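Local coordinates for transcriptional protein SWT1 (Saccharomyces cerevisiae, PDB 4PQZ) that takes part in transcription, probably as an activator, and has RNA endonuclease activity, this chain being its C-terminal HEPN-like domain, at residues E48-A53 with E80-Y85; K109-V114 with E129-T134; T120-L125 with T160-I165. All coordinates share one frame; numbering follows the deposited sequence.

Interaction 1: E48-A53 with E80-Y85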
# COMPACT_ATOMS: atom_id res chain seq x y z
N GLU A 48 2.30 3.84 5.67
CA GLU A 48 3.45 4.69 5.33
C GLU A 48 4.09 4.28 4.01
O GLU A 48 4.57 5.12 3.25
CB GLU A 48 4.49 4.65 6.44
CG GLU A 48 4.14 5.47 7.67
CD GLU A 48 5.20 5.36 8.74
OE1 GLU A 48 6.13 4.53 8.59
OE2 GLU A 48 5.10 6.10 9.75
N THR A 49 4.10 2.98 3.75
CA THR A 49 4.75 2.44 2.56
C THR A 49 3.90 2.66 1.30
O THR A 49 4.42 2.88 0.21
CB THR A 49 5.07 0.92 2.76
OG1 THR A 49 5.76 0.75 4.00
CG2 THR A 49 5.94 0.38 1.64
N ILE A 50 2.58 2.60 1.46
CA ILE A 50 1.68 2.90 0.36
C ILE A 50 1.81 4.38 0.00
O ILE A 50 1.87 4.75 -1.17
CB ILE A 50 0.22 2.60 0.72
CG1 ILE A 50 0.01 1.11 0.99
CG2 ILE A 50 -0.71 3.05 -0.40
CD1 ILE A 50 -1.31 0.79 1.70
N PHE A 51 1.88 5.22 1.03
CA PHE A 51 1.95 6.66 0.84
C PHE A 51 3.25 7.05 0.16
O PHE A 51 3.23 7.80 -0.82
CB PHE A 51 1.80 7.41 2.18
CG PHE A 51 0.45 7.22 2.83
CD1 PHE A 51 -0.61 6.68 2.12
CD2 PHE A 51 0.25 7.59 4.15
CE1 PHE A 51 -1.84 6.50 2.71
CE2 PHE A 51 -0.99 7.42 4.75
CZ PHE A 51 -2.04 6.87 4.03
N PHE A 52 4.36 6.51 0.66
CA PHE A 52 5.67 6.70 0.03
C PHE A 52 5.63 6.35 -1.45
O PHE A 52 6.10 7.13 -2.29
CB PHE A 52 6.76 5.85 0.72
CG PHE A 52 8.07 5.78 -0.06
CD1 PHE A 52 8.98 6.84 -0.03
CD2 PHE A 52 8.37 4.67 -0.84
CE1 PHE A 52 10.18 6.78 -0.75
CE2 PHE A 52 9.57 4.60 -1.56
CZ PHE A 52 10.47 5.66 -1.52
N ALA A 53 5.06 5.18 -1.76
CA ALA A 53 5.03 4.66 -3.13
C ALA A 53 4.19 5.52 -4.06
O ALA A 53 4.57 5.78 -5.21
CB ALA A 53 4.54 3.22 -3.14
N GLU A 80 -7.85 4.96 1.98
CA GLU A 80 -8.88 5.40 1.03
C GLU A 80 -8.41 6.52 0.08
O GLU A 80 -8.71 6.46 -1.11
CB GLU A 80 -10.16 5.83 1.76
CG GLU A 80 -11.29 6.25 0.81
CD GLU A 80 -12.64 5.70 1.23
OE1 GLU A 80 -12.98 5.78 2.43
OE2 GLU A 80 -13.35 5.17 0.35
N ASN A 81 -7.70 7.52 0.60
CA ASN A 81 -7.05 8.53 -0.24
C ASN A 81 -6.09 7.93 -1.26
O ASN A 81 -6.12 8.29 -2.44
CB ASN A 81 -6.28 9.53 0.62
CG ASN A 81 -7.17 10.38 1.48
OD1 ASN A 81 -8.33 10.62 1.15
ND2 ASN A 81 -6.62 10.85 2.60
N ALA A 82 -5.24 7.02 -0.78
CA ALA A 82 -4.27 6.34 -1.64
C ALA A 82 -4.97 5.60 -2.78
O ALA A 82 -4.61 5.74 -3.94
CB ALA A 82 -3.42 5.40 -0.81
N SER A 83 -5.97 4.80 -2.42
CA SER A 83 -6.76 4.05 -3.38
C SER A 83 -7.39 4.96 -4.43
O SER A 83 -7.30 4.71 -5.64
CB SER A 83 -7.87 3.28 -2.66
OG SER A 83 -8.67 2.60 -3.60
N ASN A 84 -8.00 6.04 -3.96
CA ASN A 84 -8.56 7.06 -4.86
C ASN A 84 -7.50 7.63 -5.82
O ASN A 84 -7.75 7.77 -7.03
CB ASN A 84 -9.25 8.18 -4.05
CG ASN A 84 -9.69 9.35 -4.92
OD1 ASN A 84 -10.32 9.16 -5.97
ND2 ASN A 84 -9.35 10.58 -4.50
N TYR A 85 -6.31 7.92 -5.31
CA TYR A 85 -5.18 8.29 -6.19
C TYR A 85 -4.79 7.24 -7.24
O TYR A 85 -4.51 7.59 -8.39
CB TYR A 85 -3.96 8.72 -5.37
CG TYR A 85 -4.05 10.15 -4.92
CD1 TYR A 85 -4.42 11.17 -5.81
CD2 TYR A 85 -3.80 10.49 -3.60
CE1 TYR A 85 -4.53 12.47 -5.39
CE2 TYR A 85 -3.89 11.79 -3.18
CZ TYR A 85 -4.25 12.78 -4.07
OH TYR A 85 -4.33 14.06 -3.61
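The helical turn closed by the backbone hydrogen bond from Tyr85 N to Asn81 O, 2.9 Å, holds Ala82 of helix 79-88 where Ile50 and Phe51 of helix 35-62 meet it. No hydrogen bond passes between the two segments; the contact is apolar and turns on a single methyl group. Ala82 CB points toward 48-53 and lies 3.6 Å from the branch methyl CG2 of Ile50. That methyl is anti to the backbone N of Ile50, while the longer branch, with CG1 beside the N (chi1 -64°), runs toward helix 122-139. The Phe51 ring, carried by the next residue, brings its edge to the same methyl: CE1 stands 4.0 Å from Ala82 CB, which lies near the ring plane. Within the HEPN-like all-helical fold, this is where the long helix 35-62 meets the shorter helix 79-88. With only an alanine methyl on one side, the backbones come close, Phe51 CA lying 6.7 Å from Ala82 CA. Ile54, one turn beyond Ile50, also touches Ala82. Helix 79-88 is tied further to the chain around it by Ser83 OG, hydrogen-bonded to Trp108 O, and by Tyr85 OH, hydrogen-bonded to Asp70 O.

Interaction 2: K109-V114 with E129-T134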
# COMPACT_ATOMS: atom_id res chain seq x y z
N LYS A 109 -11.85 1.63 -6.98
CA LYS A 109 -13.00 2.50 -6.85
C LYS A 109 -13.51 2.53 -5.40
O LYS A 109 -13.81 3.59 -4.85
CB LYS A 109 -14.10 2.04 -7.81
CG LYS A 109 -15.19 3.07 -8.12
CD LYS A 109 -15.86 2.75 -9.45
CE LYS A 109 -17.34 3.08 -9.43
NZ LYS A 109 -17.60 4.35 -8.71
N SER A 110 -13.61 1.35 -4.80
CA SER A 110 -14.03 1.22 -3.40
C SER A 110 -13.50 -0.09 -2.85
O SER A 110 -14.04 -1.16 -3.12
CB SER A 110 -15.57 1.27 -3.27
OG SER A 110 -15.97 1.43 -1.91
N LEU A 111 -12.41 0.01 -2.10
CA LEU A 111 -11.81 -1.14 -1.45
C LEU A 111 -12.74 -1.67 -0.37
O LEU A 111 -13.43 -0.89 0.29
CB LEU A 111 -10.48 -0.76 -0.79
CG LEU A 111 -9.22 -0.55 -1.62
CD1 LEU A 111 -8.08 -0.15 -0.68
CD2 LEU A 111 -8.88 -1.83 -2.38
N PRO A 112 -12.75 -3.00 -0.17
CA PRO A 112 -13.43 -3.58 0.99
C PRO A 112 -12.82 -3.03 2.27
O PRO A 112 -11.62 -2.78 2.30
CB PRO A 112 -13.13 -5.07 0.85
CG PRO A 112 -12.94 -5.28 -0.63
CD PRO A 112 -12.20 -4.03 -1.07
N THR A 113 -13.63 -2.85 3.30
CA THR A 113 -13.17 -2.30 4.57
C THR A 113 -12.01 -3.08 5.22
O THR A 113 -11.19 -2.50 5.94
CB THR A 113 -14.33 -2.13 5.58
OG1 THR A 113 -15.01 -3.38 5.77
CG2 THR A 113 -15.34 -1.10 5.07
N VAL A 114 -11.93 -4.39 4.97
CA VAL A 114 -10.84 -5.20 5.52
C VAL A 114 -9.47 -4.71 5.04
O VAL A 114 -8.46 -4.84 5.74
CB VAL A 114 -11.00 -6.72 5.19
CG1 VAL A 114 -10.88 -6.98 3.70
CG2 VAL A 114 -9.97 -7.54 5.97
N GLU A 129 -2.39 -7.85 5.23
CA GLU A 129 -0.97 -7.92 4.90
C GLU A 129 -0.71 -8.61 3.57
O GLU A 129 0.10 -8.12 2.79
CB GLU A 129 -0.18 -8.59 6.03
CG GLU A 129 1.34 -8.48 5.88
CD GLU A 129 1.94 -9.51 4.92
OE1 GLU A 129 3.03 -9.24 4.36
OE2 GLU A 129 1.33 -10.59 4.71
N GLN A 130 -1.38 -9.73 3.29
CA GLN A 130 -1.18 -10.42 2.01
C GLN A 130 -1.57 -9.57 0.80
O GLN A 130 -0.91 -9.62 -0.24
CB GLN A 130 -1.89 -11.78 1.94
CG GLN A 130 -1.24 -12.89 2.82
CD GLN A 130 0.12 -13.38 2.32
OE1 GLN A 130 0.19 -14.28 1.47
NE2 GLN A 130 1.21 -12.82 2.86
N PHE A 131 -2.65 -8.81 0.91
CA PHE A 131 -3.12 -8.04 -0.25
C PHE A 131 -2.09 -6.96 -0.56
O PHE A 131 -1.65 -6.80 -1.71
CB PHE A 131 -4.49 -7.42 0.01
CG PHE A 131 -4.93 -6.44 -1.04
CD1 PHE A 131 -5.53 -6.89 -2.22
CD2 PHE A 131 -4.77 -5.08 -0.85
CE1 PHE A 131 -5.93 -5.99 -3.18
CE2 PHE A 131 -5.17 -4.17 -1.81
CZ PHE A 131 -5.75 -4.62 -2.98
N TRP A 132 -1.70 -6.25 0.49
CA TRP A 132 -0.82 -5.09 0.36
C TRP A 132 0.63 -5.43 0.04
O TRP A 132 1.33 -4.62 -0.57
CB TRP A 132 -0.93 -4.21 1.60
CG TRP A 132 -2.20 -3.43 1.59
CD1 TRP A 132 -3.27 -3.57 2.44
CD2 TRP A 132 -2.57 -2.43 0.64
NE1 TRP A 132 -4.27 -2.70 2.08
CE2 TRP A 132 -3.86 -1.99 0.98
CE3 TRP A 132 -1.92 -1.87 -0.47
CZ2 TRP A 132 -4.52 -0.99 0.26
CZ3 TRP A 132 -2.58 -0.88 -1.18
CH2 TRP A 132 -3.86 -0.46 -0.82
N GLU A 133 1.07 -6.62 0.45
CA GLU A 133 2.37 -7.16 0.09
C GLU A 133 2.47 -7.31 -1.42
O GLU A 133 3.41 -6.80 -2.04
CB GLU A 133 2.61 -8.52 0.80
CG GLU A 133 3.65 -9.39 0.13
CD GLU A 133 3.96 -10.66 0.91
OE1 GLU A 133 3.55 -10.77 2.08
OE2 GLU A 133 4.61 -11.57 0.35
N THR A 134 1.49 -8.01 -2.00
CA THR A 134 1.38 -8.21 -3.44
C THR A 134 1.34 -6.84 -4.16
O THR A 134 2.10 -6.62 -5.09
CB THR A 134 0.11 -9.04 -3.79
OG1 THR A 134 0.14 -10.30 -3.11
CG2 THR A 134 -0.03 -9.29 -5.30
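Leu111 divides its two methyl groups between the aromatic rings of Phe131 and Trp132. CD1 meets the indole at its benzo edge, 3.8 Å from Trp132 CZ2 and near the plane of the ring, so the methyl abuts the rim rather than lying over a face. CD2 approaches Phe131 CZ at 4.2 Å, obliquely to that ring. The Leu111 and Trp132 side chains come from opposite directions. The first bond of Trp132 does not aim at the loop; with CG beside the backbone N (chi1 -76°), the indole swings until its far end reaches Leu111. Phe131 does start toward the loop.

The two rings also brace each other. Phe131 turns its edge to one face of the indole, with CD2 3.6 Å above the indole plane and over its centre, while Trp132 CD1 lies in the plane of the Phe131 ring. The indole's polar end is held separately: NE1 is hydrogen-bonded to Leu115 O, which probably limits the rotation of the ring that Leu111 packs against.

Behind the rings, on the same helix, Gln130 NE2 donates to the syn lone pair of Glu129 OE2 at 2.9 Å, the oxygen lying in the amide plane and the N-H...O angle being 166°. Thr134 OG1 returns to Gln130 O at 3.1 Å, and Glu133 OE2 forms a salt bridge with Lys159.

In the all-helical, HEPN-like C-terminal domain, the contact thus fastens the loop before helix 113-116 to helix 122-139. Leu111 also touches Ile79 of helix 79-88, Trp132 packs on Val46 of helix 35-62, and Glu129 and Glu133 face helix 145-163.

Interaction 3: T120-L125 with T160-I165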
# COMPACT_ATOMS: atom_id res chain seq x y z
N THR A 120 -8.85 -6.28 13.09
CA THR A 120 -9.33 -6.58 14.43
C THR A 120 -9.22 -8.07 14.78
O THR A 120 -9.45 -8.46 15.92
CB THR A 120 -10.78 -6.11 14.66
OG1 THR A 120 -11.66 -6.76 13.73
CG2 THR A 120 -10.88 -4.60 14.48
N ASN A 121 -8.87 -8.89 13.80
CA ASN A 121 -8.62 -10.32 14.04
C ASN A 121 -7.48 -10.87 13.18
O ASN A 121 -6.99 -10.18 12.29
CB ASN A 121 -9.90 -11.15 13.85
CG ASN A 121 -10.50 -11.01 12.46
OD1 ASN A 121 -9.94 -11.48 11.48
ND2 ASN A 121 -11.67 -10.38 12.39
N LEU A 122 -7.06 -12.10 13.46
CA LEU A 122 -5.87 -12.66 12.79
C LEU A 122 -6.12 -12.92 11.32
O LEU A 122 -5.25 -12.66 10.48
CB LEU A 122 -5.37 -13.94 13.48
CG LEU A 122 -4.06 -14.50 12.90
CD1 LEU A 122 -2.91 -13.51 13.10
CD2 LEU A 122 -3.70 -15.89 13.45
N ASN A 123 -7.30 -13.44 11.00
CA ASN A 123 -7.69 -13.64 9.62
C ASN A 123 -7.62 -12.32 8.81
O ASN A 123 -7.04 -12.27 7.72
CB ASN A 123 -9.10 -14.25 9.56
CG ASN A 123 -9.65 -14.31 8.14
OD1 ASN A 123 -8.94 -14.68 7.20
ND2 ASN A 123 -10.93 -13.93 7.98
N ASP A 124 -8.20 -11.26 9.37
CA ASP A 124 -8.24 -9.94 8.73
C ASP A 124 -6.84 -9.36 8.58
O ASP A 124 -6.54 -8.71 7.58
CB ASP A 124 -9.12 -8.98 9.54
CG ASP A 124 -10.61 -9.23 9.34
OD1 ASP A 124 -10.97 -10.26 8.73
OD2 ASP A 124 -11.42 -8.39 9.80
N LEU A 125 -5.98 -9.63 9.56
CA LEU A 125 -4.59 -9.17 9.53
C LEU A 125 -3.78 -9.86 8.45
O LEU A 125 -2.96 -9.23 7.78
CB LEU A 125 -3.93 -9.35 10.90
CG LEU A 125 -2.49 -8.84 11.05
CD1 LEU A 125 -2.34 -7.39 10.58
CD2 LEU A 125 -2.00 -9.00 12.50
N THR A 160 6.84 -12.27 9.79
CA THR A 160 7.35 -12.98 10.96
C THR A 160 6.61 -12.51 12.21
O THR A 160 6.24 -13.33 13.03
CB THR A 160 8.88 -12.85 11.10
OG1 THR A 160 9.23 -11.50 11.41
CG2 THR A 160 9.57 -13.27 9.81
N SER A 161 6.36 -11.21 12.32
CA SER A 161 5.61 -10.67 13.46
C SER A 161 4.16 -11.17 13.45
O SER A 161 3.50 -11.25 14.50
CB SER A 161 5.66 -9.14 13.47
OG SER A 161 6.98 -8.65 13.72
N ILE A 162 3.66 -11.50 12.27
CA ILE A 162 2.35 -12.11 12.12
C ILE A 162 2.44 -13.63 12.32
O ILE A 162 1.68 -14.21 13.09
CB ILE A 162 1.72 -11.78 10.74
CG1 ILE A 162 1.26 -10.32 10.69
CG2 ILE A 162 0.54 -12.69 10.44
CD1 ILE A 162 0.65 -9.92 9.33
N ASN A 163 3.40 -14.26 11.63
CA ASN A 163 3.58 -15.71 11.65
C ASN A 163 4.15 -16.22 12.97
O ASN A 163 4.27 -17.43 13.19
CB ASN A 163 4.47 -16.18 10.50
CG ASN A 163 3.68 -16.87 9.40
OD1 ASN A 163 2.65 -17.49 9.67
ND2 ASN A 163 4.15 -16.76 8.16
N ALA A 164 4.50 -15.28 13.84
CA ALA A 164 4.90 -15.62 15.20
C ALA A 164 3.72 -15.37 16.14
O ALA A 164 3.91 -15.06 17.32
CB ALA A 164 6.12 -14.83 15.64
N ILE A 165 2.51 -15.49 15.61
CA ILE A 165 1.34 -15.68 16.46
C ILE A 165 0.51 -16.88 15.98
O ILE A 165 -0.19 -16.81 14.97
CB ILE A 165 0.41 -14.44 16.55
CG1 ILE A 165 1.22 -13.15 16.68
CG2 ILE A 165 -0.52 -14.59 17.74
CD1 ILE A 165 0.35 -11.89 16.56
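Ile162, Leu122 and Leu125 bury the most surface here. Ile162 points toward helix 122-139 and crosses Leu125 obliquely: its terminal CD1 presses on the branch carbon, 3.7 Å from Leu125 CG, and its CG1 lies 4.0 Å from Leu125 CD2. Leu125 presents its branch point to Ile162 because CG stands anti to the backbone N (chi1 -177°), and the same side chain also touches Phe35 of helix 35-62. Shortening it to an alanine would probably deprive Ile162 CD1 of its nearest neighbour across the contact and open a gap between the two helices and Phe35.

Helices 122-139 and 145-163 follow each other as an antiparallel helical hairpin of the HEPN-like bundle, and this is its open end, where the start of one helix faces the finish of the other. Leu122, in the first turn, spreads over that finish: CD1 comes within 4.4 Å of Ile162 CG2, while CD2 rests 3.9 Å from Ile165 O. Asn121 is the N-cap of this turn, its OD1 accepting from Asp124 N at 2.7 Å, the donor tilted 29° out of the carbonyl plane. At the other helix's end the chain leaves helical geometry at Ala164, and Ile165, whose first side-chain bond points toward helix 122-139, has its N hydrogen-bonded to Ile162 O at 2.9 Å. Asn163 OD1 accepts a hydrogen bond from Arg126 NH2.

In the fold
Helix 122-139 joins the three contacts. It supplies 129-134 to interaction 2 and its first turn to interaction 3, while Trp132 CE3 packs 3.5 Å from Ile50 CD1 of interaction 1. Interactions 1 and 2, with centres about 11 Å apart, touch again where Ser83 OG lies 3.8 Å from Leu111 CG. Interactions 2 and 3 are about 15 Å apart between centres and meet through Glu129 CB and Ile162 CD1 at 3.7 Å, their segments interleaving along the chain. Interactions 1 and 3 do not touch: their nearest atoms are about 12 Å apart. The series runs from the buried middle of the domain to the partly buried end of the hairpin.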